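Local coordinates for leucyl-tRNA synthetase (Giardia intestinalis, PDB 3PZ6), which probably attaches leucine to tRNA(Leu) with ATP, and is represented here by its isolated CP1 editing domain, the part that in this family deacylates mischarged tRNA, at residues 86-90 / 288-292; 100-106 / 148-153; 186-190 / 225-229; 189-195 / 238-244. The protein carries 2 engineered substitutions. All coordinates share one frame; numbering follows the deposited sequence.

Interaction 1: 86-90 / 288-292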
loop_
_atom_site.group_PDB
_atom_site.type_symbol
_atom_site.label_atom_id
_atom_site.label_comp_id
_atom_site.label_asym_id
_atom_site.label_seq_id
_atom_site.Cartn_x
_atom_site.Cartn_y
_atom_site.Cartn_z
ATOM N N THR A 86 2.007 -7.160 -5.324
ATOM C CA THR A 86 2.691 -6.371 -6.340
ATOM C C THR A 86 3.616 -7.255 -7.169
ATOM O O THR A 86 4.180 -8.237 -6.675
ATOM C CB THR A 86 3.485 -5.168 -5.735
ATOM O OG1 THR A 86 4.097 -4.413 -6.787
ATOM C CG2 THR A 86 4.561 -5.637 -4.774
ATOM N N LEU A 87 3.752 -6.896 -8.436
ATOM C CA LEU A 87 4.682 -7.555 -9.330
ATOM C C LEU A 87 5.904 -6.672 -9.548
ATOM O O LEU A 87 6.835 -7.050 -10.258
ATOM C CB LEU A 87 4.003 -7.860 -10.670
ATOM C CG LEU A 87 2.953 -8.980 -10.693
ATOM C CD1 LEU A 87 2.185 -8.956 -12.009
ATOM C CD2 LEU A 87 3.597 -10.349 -10.459
ATOM N N ARG A 88 5.895 -5.499 -8.918
ATOM C CA ARG A 88 6.923 -4.483 -9.145
ATOM C C ARG A 88 7.559 -4.003 -7.843
ATOM O O ARG A 88 7.318 -2.873 -7.425
ATOM C CB ARG A 88 6.335 -3.286 -9.898
ATOM C CG ARG A 88 5.685 -3.612 -11.237
ATOM C CD ARG A 88 5.563 -2.350 -12.071
ATOM N NE ARG A 88 6.887 -1.843 -12.419
ATOM C CZ ARG A 88 7.137 -0.656 -12.968
ATOM N NH1 ARG A 88 6.146 0.188 -13.243
ATOM N NH2 ARG A 88 8.393 -0.313 -13.242
ATOM N N PRO A 89 8.387 -4.853 -7.208
ATOM C CA PRO A 89 8.973 -4.519 -5.907
ATOM C C PRO A 89 9.965 -3.348 -5.949
ATOM O O PRO A 89 10.253 -2.757 -4.905
ATOM C CB PRO A 89 9.696 -5.811 -5.510
ATOM C CG PRO A 89 10.025 -6.465 -6.800
ATOM C CD PRO A 89 8.858 -6.164 -7.694
ATOM N N GLU A 90 10.481 -3.022 -7.131
ATOM C CA GLU A 90 11.425 -1.910 -7.281
ATOM C C GLU A 90 10.751 -0.534 -7.138
ATOM O O GLU A 90 11.414 0.461 -6.826
ATOM C CB GLU A 90 12.197 -2.015 -8.612
ATOM C CG GLU A 90 11.419 -1.595 -9.866
ATOM C CD GLU A 90 10.413 -2.635 -10.367
ATOM O OE1 GLU A 90 10.251 -3.711 -9.735
ATOM O OE2 GLU A 90 9.778 -2.363 -11.413
ATOM N N LYS A 288 15.726 -5.527 -9.746
ATOM C CA LYS A 288 14.366 -6.023 -9.532
ATOM C C LYS A 288 14.394 -7.239 -8.611
ATOM O O LYS A 288 13.688 -7.271 -7.603
ATOM C CB LYS A 288 13.704 -6.367 -10.869
ATOM C CG LYS A 288 12.197 -6.584 -10.814
ATOM C CD LYS A 288 11.659 -6.967 -12.189
ATOM C CE LYS A 288 10.181 -7.335 -12.135
ATOM N NZ LYS A 288 9.306 -6.139 -12.202
ATOM N N GLN A 289 15.231 -8.219 -8.944
ATOM C CA GLN A 289 15.433 -9.400 -8.097
ATOM C C GLN A 289 16.041 -9.048 -6.741
ATOM O O GLN A 289 15.820 -9.751 -5.757
ATOM C CB GLN A 289 16.300 -10.438 -8.815
ATOM N N SER A 290 16.801 -7.957 -6.702
ATOM C CA SER A 290 17.510 -7.534 -5.502
ATOM C C SER A 290 16.593 -6.904 -4.476
ATOM O O SER A 290 16.747 -7.148 -3.280
ATOM C CB SER A 290 18.620 -6.549 -5.861
ATOM O OG SER A 290 19.575 -7.162 -6.706
ATOM N N CYS A 291 15.658 -6.078 -4.946
ATOM C CA CYS A 291 14.670 -5.438 -4.078
ATOM C C CYS A 291 13.763 -6.478 -3.439
ATOM O O CYS A 291 13.376 -6.339 -2.276
ATOM C CB CYS A 291 13.847 -4.398 -4.844
ATOM S SG CYS A 291 14.484 -2.710 -4.699
ATOM N N ARG A 292 13.441 -7.520 -4.204
ATOM C CA ARG A 292 12.704 -8.671 -3.692
ATOM C C ARG A 292 13.394 -9.246 -2.453
ATOM O O ARG A 292 12.778 -9.364 -1.395
ATOM C CB ARG A 292 12.565 -9.744 -4.778
ATOM C CG ARG A 292 11.633 -10.888 -4.400
ATOM C CD ARG A 292 11.886 -12.142 -5.229
ATOM N NE ARG A 292 11.262 -13.319 -4.619
ATOM C CZ ARG A 292 11.796 -14.038 -3.627
ATOM N NH1 ARG A 292 12.982 -13.718 -3.110
ATOM N NH2 ARG A 292 11.139 -15.088 -3.146
#

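Interaction 2: 100-106 / 148-153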
loop_
_atom_site.group_PDB
_atom_site.type_symbol
_atom_site.label_atom_id
_atom_site.label_comp_id
_atom_site.label_asym_id
_atom_site.label_seq_id
_atom_site.Cartn_x
_atom_site.Cartn_y
_atom_site.Cartn_z
ATOM N N VAL A 100 -7.946 0.179 -1.283
ATOM C CA VAL A 100 -8.861 -0.909 -0.934
ATOM C C VAL A 100 -10.179 -0.661 -1.640
ATOM O O VAL A 100 -10.480 0.477 -1.997
ATOM C CB VAL A 100 -9.118 -1.027 0.589
ATOM C CG1 VAL A 100 -7.815 -1.290 1.356
ATOM C CG2 VAL A 100 -9.852 0.194 1.122
ATOM N N LEU A 101 -10.950 -1.721 -1.871
ATOM C CA LEU A 101 -12.304 -1.572 -2.395
ATOM C C LEU A 101 -13.225 -1.141 -1.258
ATOM O O LEU A 101 -13.403 -1.888 -0.283
ATOM C CB LEU A 101 -12.810 -2.867 -3.043
ATOM C CG LEU A 101 -14.221 -2.803 -3.648
ATOM C CD1 LEU A 101 -14.289 -1.858 -4.861
ATOM C CD2 LEU A 101 -14.731 -4.190 -4.013
ATOM N N PRO A 102 -13.807 0.066 -1.373
ATOM C CA PRO A 102 -14.633 0.642 -0.302
ATOM C C PRO A 102 -15.770 -0.273 0.136
ATOM O O PRO A 102 -16.206 -0.202 1.285
ATOM C CB PRO A 102 -15.193 1.911 -0.939
ATOM C CG PRO A 102 -14.160 2.288 -1.951
ATOM C CD PRO A 102 -13.688 0.981 -2.518
ATOM N N THR A 103 -16.229 -1.132 -0.771
ATOM C CA THR A 103 -17.323 -2.060 -0.485
ATOM C C THR A 103 -16.821 -3.487 -0.259
ATOM O O THR A 103 -17.579 -4.368 0.136
ATOM C CB THR A 103 -18.368 -2.039 -1.599
ATOM O OG1 THR A 103 -17.712 -2.068 -2.869
ATOM C CG2 THR A 103 -19.193 -0.786 -1.514
ATOM N N GLY A 104 -15.533 -3.700 -0.491
ATOM C CA GLY A 104 -14.916 -5.004 -0.279
ATOM C C GLY A 104 -15.115 -5.587 1.111
ATOM O O GLY A 104 -15.206 -4.860 2.113
ATOM N N ARG A 105 -15.198 -6.913 1.160
ATOM C CA ARG A 105 -15.205 -7.635 2.421
ATOM C C ARG A 105 -13.855 -8.318 2.609
ATOM O O ARG A 105 -13.499 -9.230 1.867
ATOM C CB ARG A 105 -16.334 -8.660 2.448
ATOM C CG ARG A 105 -16.714 -9.111 3.848
ATOM C CD ARG A 105 -17.992 -9.939 3.847
ATOM N NE ARG A 105 -17.787 -11.298 3.345
ATOM C CZ ARG A 105 -18.613 -12.318 3.581
ATOM N NH1 ARG A 105 -19.701 -12.147 4.327
ATOM N NH2 ARG A 105 -18.347 -13.516 3.077
ATOM N N TYR A 106 -13.102 -7.855 3.598
ATOM C CA TYR A 106 -11.808 -8.423 3.916
ATOM C C TYR A 106 -11.925 -9.208 5.216
ATOM O O TYR A 106 -12.945 -9.137 5.906
ATOM C CB TYR A 106 -10.754 -7.312 4.025
ATOM C CG TYR A 106 -10.600 -6.502 2.756
ATOM C CD1 TYR A 106 -9.699 -6.891 1.763
ATOM C CD2 TYR A 106 -11.369 -5.356 2.537
ATOM C CE1 TYR A 106 -9.562 -6.159 0.593
ATOM C CE2 TYR A 106 -11.238 -4.618 1.372
ATOM C CZ TYR A 106 -10.334 -5.024 0.402
ATOM O OH TYR A 106 -10.203 -4.298 -0.760
ATOM N N SER A 148 -14.462 -4.807 6.933
ATOM C CA SER A 148 -14.977 -4.190 5.708
ATOM C C SER A 148 -14.024 -3.118 5.169
ATOM O O SER A 148 -13.195 -2.592 5.909
ATOM C CB SER A 148 -16.386 -3.613 5.913
ATOM O OG SER A 148 -16.400 -2.586 6.882
ATOM N N GLY A 149 -14.145 -2.809 3.879
ATOM C CA GLY A 149 -13.383 -1.723 3.265
ATOM C C GLY A 149 -13.592 -0.408 3.987
ATOM O O GLY A 149 -12.643 0.346 4.214
ATOM N N SER A 150 -14.847 -0.147 4.353
ATOM C CA SER A 150 -15.234 1.004 5.163
ATOM C C SER A 150 -14.359 1.208 6.399
ATOM O O SER A 150 -13.964 2.335 6.700
ATOM C CB SER A 150 -16.692 0.866 5.599
ATOM O OG SER A 150 -17.544 1.476 4.656
ATOM N N ASP A 151 -14.079 0.118 7.113
ATOM C CA ASP A 151 -13.246 0.158 8.304
ATOM C C ASP A 151 -11.798 0.518 7.952
ATOM O O ASP A 151 -11.151 1.294 8.666
ATOM C CB ASP A 151 -13.289 -1.188 9.035
ATOM C CG ASP A 151 -14.676 -1.542 9.542
ATOM O OD1 ASP A 151 -15.453 -0.619 9.889
ATOM O OD2 ASP A 151 -14.988 -2.753 9.601
ATOM N N LEU A 152 -11.317 -0.037 6.839
ATOM C CA LEU A 152 -9.952 0.187 6.358
ATOM C C LEU A 152 -9.724 1.585 5.795
ATOM O O LEU A 152 -8.636 2.149 5.929
ATOM C CB LEU A 152 -9.579 -0.846 5.293
ATOM C CG LEU A 152 -9.445 -2.289 5.757
ATOM C CD1 LEU A 152 -9.355 -3.181 4.553
ATOM C CD2 LEU A 152 -8.228 -2.459 6.652
ATOM N N LEU A 153 -10.755 2.141 5.169
ATOM C CA LEU A 153 -10.621 3.406 4.457
ATOM C C LEU A 153 -10.088 4.507 5.377
ATOM O O LEU A 153 -10.472 4.595 6.543
ATOM C CB LEU A 153 -11.958 3.799 3.827
ATOM C CG LEU A 153 -11.922 4.397 2.420
ATOM C CD1 LEU A 153 -11.371 3.398 1.394
ATOM C CD2 LEU A 153 -13.310 4.878 1.998
HETATM O O HOH W 1 -17.240 -1.582 3.100
HETATM O O HOH W 2 -19.133 0.202 2.564
#

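Interaction 3: 186-190 / 225-229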
loop_
_atom_site.group_PDB
_atom_site.type_symbol
_atom_site.label_atom_id
_atom_site.label_comp_id
_atom_site.label_asym_id
_atom_site.label_seq_id
_atom_site.Cartn_x
_atom_site.Cartn_y
_atom_site.Cartn_z
ATOM N N SER A 186 0.228 1.905 -4.260
ATOM C CA SER A 186 0.075 3.090 -5.086
ATOM C C SER A 186 1.398 3.786 -5.306
ATOM O O SER A 186 2.007 4.285 -4.358
ATOM C CB SER A 186 -0.942 4.061 -4.498
ATOM O OG SER A 186 -1.111 5.192 -5.347
ATOM N N VAL A 187 1.832 3.809 -6.567
ATOM C CA VAL A 187 3.061 4.477 -6.962
ATOM C C VAL A 187 2.758 5.403 -8.149
ATOM O O VAL A 187 3.010 5.048 -9.296
ATOM C CB VAL A 187 4.168 3.453 -7.309
ATOM C CG1 VAL A 187 5.513 4.153 -7.524
ATOM C CG2 VAL A 187 4.289 2.406 -6.212
ATOM N N PRO A 188 2.196 6.598 -7.868
ATOM C CA PRO A 188 1.707 7.519 -8.896
ATOM C C PRO A 188 2.763 7.976 -9.889
ATOM O O PRO A 188 2.423 8.316 -11.015
ATOM C CB PRO A 188 1.217 8.721 -8.091
ATOM C CG PRO A 188 0.951 8.205 -6.760
ATOM C CD PRO A 188 1.931 7.113 -6.516
ATOM N N SER A 189 4.028 7.994 -9.488
ATOM C CA SER A 189 5.093 8.430 -10.393
ATOM C C SER A 189 5.303 7.456 -11.546
ATOM O O SER A 189 5.778 7.847 -12.612
ATOM C CB SER A 189 6.403 8.630 -9.641
ATOM O OG SER A 189 6.849 7.423 -9.048
ATOM N N ASP A 190 4.946 6.192 -11.340
ATOM C CA ASP A 190 5.238 5.172 -12.343
ATOM C C ASP A 190 4.108 4.201 -12.702
ATOM O O ASP A 190 4.314 3.256 -13.458
ATOM C CB ASP A 190 6.523 4.426 -11.975
ATOM C CG ASP A 190 7.764 5.283 -12.179
ATOM O OD1 ASP A 190 8.391 5.170 -13.254
ATOM O OD2 ASP A 190 8.098 6.081 -11.276
ATOM N N PRO A 225 3.934 12.330 -5.632
ATOM C CA PRO A 225 4.676 11.296 -6.359
ATOM C C PRO A 225 6.180 11.506 -6.240
ATOM O O PRO A 225 6.638 12.642 -6.128
ATOM C CB PRO A 225 4.231 11.506 -7.800
ATOM C CG PRO A 225 2.863 12.071 -7.683
ATOM C CD PRO A 225 2.899 12.959 -6.473
ATOM N N LEU A 226 6.934 10.415 -6.250
ATOM C CA LEU A 226 8.376 10.479 -6.051
ATOM C C LEU A 226 9.166 10.099 -7.305
ATOM O O LEU A 226 8.796 9.148 -7.991
ATOM C CB LEU A 226 8.771 9.560 -4.892
ATOM C CG LEU A 226 8.867 10.109 -3.460
ATOM C CD1 LEU A 226 8.173 11.450 -3.239
ATOM C CD2 LEU A 226 8.371 9.063 -2.473
ATOM N N PRO A 227 10.266 10.830 -7.598
ATOM C CA PRO A 227 11.172 10.544 -8.719
ATOM C C PRO A 227 12.046 9.302 -8.487
ATOM O O PRO A 227 13.269 9.414 -8.322
ATOM C CB PRO A 227 12.047 11.795 -8.770
ATOM C CG PRO A 227 12.046 12.300 -7.381
ATOM C CD PRO A 227 10.664 12.060 -6.888
ATOM N N ILE A 228 11.424 8.125 -8.476
ATOM C CA ILE A 228 12.132 6.895 -8.102
ATOM C C ILE A 228 12.891 6.283 -9.277
ATOM O O ILE A 228 13.961 5.702 -9.105
ATOM C CB ILE A 228 11.197 5.839 -7.438
ATOM C CG1 ILE A 228 10.000 5.508 -8.333
ATOM C CG2 ILE A 228 10.701 6.345 -6.102
ATOM C CD1 ILE A 228 9.383 4.151 -8.053
ATOM N N ILE A 229 12.341 6.439 -10.470
ATOM C CA ILE A 229 12.910 5.838 -11.658
ATOM C C ILE A 229 13.012 6.875 -12.768
ATOM O O ILE A 229 12.042 7.584 -13.053
ATOM C CB ILE A 229 12.066 4.613 -12.122
ATOM C CG1 ILE A 229 12.176 3.479 -11.090
ATOM C CG2 ILE A 229 12.512 4.130 -13.506
ATOM C CD1 ILE A 229 11.144 2.374 -11.228
HETATM O O HOH W 3 5.642 7.859 -6.434
#

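Interaction 4: 189-195 / 238-244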
loop_
_atom_site.group_PDB
_atom_site.type_symbol
_atom_site.label_atom_id
_atom_site.label_comp_id
_atom_site.label_asym_id
_atom_site.label_seq_id
_atom_site.Cartn_x
_atom_site.Cartn_y
_atom_site.Cartn_z
ATOM N N SER A 189 4.028 7.994 -9.488
ATOM C CA SER A 189 5.093 8.430 -10.393
ATOM C C SER A 189 5.303 7.456 -11.546
ATOM O O SER A 189 5.778 7.847 -12.612
ATOM C CB SER A 189 6.403 8.630 -9.641
ATOM O OG SER A 189 6.849 7.423 -9.048
ATOM N N ASP A 190 4.946 6.192 -11.340
ATOM C CA ASP A 190 5.238 5.172 -12.343
ATOM C C ASP A 190 4.108 4.201 -12.702
ATOM O O ASP A 190 4.314 3.256 -13.458
ATOM C CB ASP A 190 6.523 4.426 -11.975
ATOM C CG ASP A 190 7.764 5.283 -12.179
ATOM O OD1 ASP A 190 8.391 5.170 -13.254
ATOM O OD2 ASP A 190 8.098 6.081 -11.276
ATOM N N ALA A 191 2.914 4.466 -12.188
ATOM C CA ALA A 191 1.717 3.741 -12.584
ATOM C C ALA A 191 0.610 4.743 -12.900
ATOM O O ALA A 191 0.058 5.360 -11.989
ATOM C CB ALA A 191 1.288 2.796 -11.491
ATOM N N PRO A 192 0.280 4.907 -14.200
ATOM C CA PRO A 192 -0.690 5.887 -14.715
ATOM C C PRO A 192 -2.054 5.799 -14.036
ATOM O O PRO A 192 -2.626 6.831 -13.682
ATOM C CB PRO A 192 -0.832 5.499 -16.189
ATOM C CG PRO A 192 0.385 4.713 -16.501
ATOM C CD PRO A 192 0.732 3.986 -15.259
ATOM N N ASP A 193 -2.565 4.579 -13.875
ATOM C CA ASP A 193 -3.831 4.330 -13.186
ATOM C C ASP A 193 -3.774 4.843 -11.749
ATOM O O ASP A 193 -4.677 5.565 -11.311
ATOM C CB ASP A 193 -4.207 2.837 -13.230
ATOM C CG ASP A 193 -4.830 2.423 -14.581
ATOM O OD1 ASP A 193 -5.613 3.215 -15.162
ATOM O OD2 ASP A 193 -4.545 1.305 -15.073
ATOM N N ASP A 194 -2.702 4.489 -11.033
ATOM C CA ASP A 194 -2.450 5.031 -9.702
ATOM C C ASP A 194 -2.514 6.558 -9.723
ATOM O O ASP A 194 -3.202 7.162 -8.893
ATOM C CB ASP A 194 -1.089 4.577 -9.155
ATOM C CG ASP A 194 -1.089 3.138 -8.665
ATOM O OD1 ASP A 194 -2.158 2.503 -8.574
ATOM O OD2 ASP A 194 0.005 2.633 -8.359
ATOM N N TYR A 195 -1.814 7.179 -10.669
ATOM C CA TYR A 195 -1.791 8.637 -10.743
ATOM C C TYR A 195 -3.164 9.244 -11.045
ATOM O O TYR A 195 -3.538 10.250 -10.438
ATOM C CB TYR A 195 -0.761 9.153 -11.750
ATOM C CG TYR A 195 -0.743 10.667 -11.833
ATOM C CD1 TYR A 195 -0.212 11.437 -10.787
ATOM C CD2 TYR A 195 -1.252 11.330 -12.940
ATOM C CE1 TYR A 195 -0.186 12.822 -10.844
ATOM C CE2 TYR A 195 -1.233 12.726 -13.007
ATOM C CZ TYR A 195 -0.697 13.466 -11.954
ATOM O OH TYR A 195 -0.676 14.848 -12.013
ATOM N N SER A 238 7.517 9.745 -14.877
ATOM C CA SER A 238 7.066 9.371 -16.219
ATOM C C SER A 238 5.568 9.231 -16.385
ATOM O O SER A 238 5.008 9.766 -17.336
ATOM C CB SER A 238 7.771 8.108 -16.686
ATOM O OG SER A 238 9.114 8.433 -16.987
ATOM N N ALA A 239 4.922 8.531 -15.458
ATOM C CA ALA A 239 3.478 8.370 -15.498
ATOM C C ALA A 239 2.796 9.732 -15.414
ATOM O O ALA A 239 1.816 9.981 -16.114
ATOM C CB ALA A 239 2.997 7.444 -14.380
ATOM N N VAL A 240 3.343 10.616 -14.580
ATOM C CA VAL A 240 2.852 11.984 -14.440
ATOM C C VAL A 240 3.061 12.772 -15.742
ATOM O O VAL A 240 2.095 13.271 -16.312
ATOM C CB VAL A 240 3.511 12.703 -13.223
ATOM C CG1 VAL A 240 2.963 14.104 -13.045
ATOM C CG2 VAL A 240 3.304 11.897 -11.956
ATOM N N ARG A 241 4.307 12.854 -16.212
ATOM C CA ARG A 241 4.653 13.578 -17.453
ATOM C C ARG A 241 3.814 13.160 -18.662
ATOM O O ARG A 241 3.289 14.006 -19.383
ATOM C CB ARG A 241 6.137 13.417 -17.802
ATOM C CG ARG A 241 7.093 14.182 -16.909
ATOM C CD ARG A 241 8.529 13.870 -17.298
ATOM N NE ARG A 241 9.481 14.237 -16.251
ATOM C CZ ARG A 241 10.093 15.413 -16.168
ATOM N NH1 ARG A 241 9.860 16.354 -17.074
ATOM N NH2 ARG A 241 10.940 15.648 -15.177
ATOM N N LEU A 242 3.701 11.855 -18.888
ATOM C CA LEU A 242 2.898 11.359 -19.995
ATOM C C LEU A 242 1.415 11.632 -19.779
ATOM O O LEU A 242 0.724 12.022 -20.708
ATOM C CB LEU A 242 3.157 9.871 -20.248
ATOM C CG LEU A 242 4.555 9.451 -20.723
ATOM C CD1 LEU A 242 4.539 8.001 -21.163
ATOM C CD2 LEU A 242 5.094 10.336 -21.850
ATOM N N CYS A 243 0.935 11.453 -18.551
ATOM C CA CYS A 243 -0.459 11.744 -18.231
ATOM C C CYS A 243 -0.816 13.217 -18.406
ATOM O O CYS A 243 -1.908 13.530 -18.876
ATOM C CB CYS A 243 -0.813 11.290 -16.814
ATOM S SG CYS A 243 -1.148 9.525 -16.651
ATOM N N GLU A 244 0.102 14.109 -18.036
ATOM C CA GLU A 244 -0.165 15.550 -18.077
ATOM C C GLU A 244 0.034 16.162 -19.466
ATOM O O GLU A 244 -0.656 17.122 -19.829
ATOM C CB GLU A 244 0.659 16.311 -17.024
ATOM C CG GLU A 244 0.265 16.041 -15.559
ATOM C CD GLU A 244 -1.174 16.439 -15.215
ATOM O OE1 GLU A 244 -1.736 17.345 -15.870
ATOM O OE2 GLU A 244 -1.747 15.843 -14.277
HETATM O O HOH W 4 9.574 7.420 -14.245
#

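Interaction 1: 86-90 / 288-292
The threonine-rich loop of the CP1 editing domain begins here, and L87, P89 and E90 hold it against K288 and C291 of helix 284-297. K288 reaches along the loop with its CG anti to the backbone N (chi1 -166°). Its chain is extended until a bend at the last torsion. That bend brings NZ to the backbone O of L87, at 3.3 Å, a hydrogen bond that arrives in the carbonyl plane. The same NZ lies 3.6 Å from OE1 of E90 and forms a salt bridge. The E90 chain folds back at chi2 (-77°), which turns its carboxylate toward the lysine. The aliphatic part of the lysine also takes part, with CG 3.6 Å from E90 OE1.

The other carboxylate oxygen serves R88 of the same loop. E90 OE2 accepts from both NE and NH2 of R88, each at 3.1 Å, so the guanidinium grips one oxygen side-on. R88, E90 and K288 thus make a salt-bridge network. The two cations stand apart, and the shared carboxylate between them probably offsets their like charge. At the start of the loop T86 forms an ST turn, with OG1 accepting from the N of R88 at 3.0 Å.

Beside the charged groups P89 and C291 pack together. The P89 ring points at the helix, with CG 3.8 Å from K288 O and CB 4.4 Å from C291 CB. The sulfur of C291 lies beside CA of E90. P89 also packs on I12 of strand 10-18 and on L295, and the R88 guanidinium makes a cation-pi contact with Y265.

Interaction 2: 100-106 / 148-153
G104 O takes the amide hydrogen of G149 at 2.9 Å, and the donor N is tilted 24° from the carbonyl plane. The bond joins the type I turn L101-G104 to the first turn of the short helix 149-152. S148 is the N-cap of this helix and pairs with R105 across two antiparallel strands, as a non-hydrogen-bonded pair. The turn therefore lies against the helix N-terminus. G149 has no side chain, and its CA approaches L101 O to 3.6 Å in a CA-H...O contact. Water 2 lies between P102 O and S150 OG, 2.9 Å from the hydroxyl.

Beyond the turn the contact is apolar. V100 divides its two methyls. CG1, anti to the carbonyl carbon (chi1 -60°), meets L152 CD1 at 4.0 Å. CG2 meets L153 CD1 at 3.6 Å. L152 CD1 also rests against the Y106 ring, 3.6 Å from CD2, while G149 N lies at the ring edge. The ring is fixed by its far end: Y106 OH accepts from L101 N at 2.9 Å and is hydrogen-bonded to G182 O. P171 and Y212 adjoin P102 and L153.

The chemistry implies a division of labour. The G149 amide, with no acceptor in a preceding turn, uses G104 O, and water 1 accepts from S150 N at 3.1 Å. The methyls of V100, L152 and L153 pack with the Y106 ring on the buried side.

Interaction 3: 186-190 / 225-229
P188 lays its ring against that of P225, with CB of P188 3.8 Å from CG of P225. CB of P225 also covers the start of S189, 4.0 Å from its CB. The two loops run close together here, and S189 then turns its hydroxyl into the second one. OG sits between the backbone N and the carbonyl carbon (chi1 61°). From there it lies 2.8 Å from L226 O and 2.9 Å from D190 OD2. Its single proton can reach either acceptor. Water 3 donates to OG and accepts from L226 N, each at 2.9 Å, and so ties the hydroxyl to the amide as well.

L226 O has a further partner in its own loop. The N of I228 bonds to it across an inverse gamma turn centred on P227. This turn brings I228 round to the first loop. Its CG1 lies in the position flanked by both N and C (chi1 55°), and CD1 is carried to V187 CG1 at 3.9 Å. The V187 and I228 side chains meet at about a right angle. The aspartate runs past I228 in the opposite sense, with D190 OD2 3.6 Å from I228 CG1. D190 OD1 lies 3.9 Å from I229 CB.

The first loop links strand 183-186 to helix 192-202, whose Y195 and Y198 pack on P188, and Y198 also reaches P225. The second loop leads into strand 229-230, and I228 is joined to K275 by a backbone bond next to strand 273-274.

Interaction 4: 189-195 / 238-244
S189 and A239 join the start of helix 192-202 to helix 238-245 of the CP1 domain. S189 O accepts from A239 N at 3.0 Å, with the donor 38° above the carbonyl plane. This occupies an amide in the first turn of helix 238-245. The neighbouring amide, S238 N, gives its hydrogen to water 4 at 3.2 Å. That water also lies 2.7 Å from D190 OD1 and may donate to it. S238 OG has a weak bond to G235 O. D194 OD2 accepts from V187 N and OD1 from W99 NE1.

A191 is the N-cap of helix 192-202, and A239 CB packs over the backbone from D190 to P192. P192 CB touches C243 SG at 4.1 Å. Y195 lies farther out, with CG anti to the backbone N (chi1 180°), which directs the ring across the other helix. V240 CG2 sits over one face in a CH-pi contact, 4.0 Å from the ring centroid, and C243 CB approaches obliquely. E244 OE2 has a long, weak ion pair with K199. The phenol hydroxyl donates to E244 OE2 at 2.7 Å. It meets that oxygen on the anti side, with the ring and carboxylate planes 90° apart.

In the fold
Interactions 1, 3 and 4 adjoin one another, and interaction 2 is apart. Interactions 3 and 4 share S189 and D190, and their centres are 8 Å apart. A probable hydrogen bond of 2.8 Å from V187 N to D194 OD2 also joins them. Interaction 1 touches both through R88 NH1, 3.6 Å from D190 O. It meets interaction 3 again where E90 CG packs on I229 CD1 at 4.2 Å. Thus the threonine-rich loop of 86-90, part of the editing pocket in related CP1 domains, lies beside the loop 186-190. D194 probably corresponds to the conserved aspartate of that pocket. Interaction 2 is centred about 25 Å from interactions 3 and 4, and 26 Å from interaction 1.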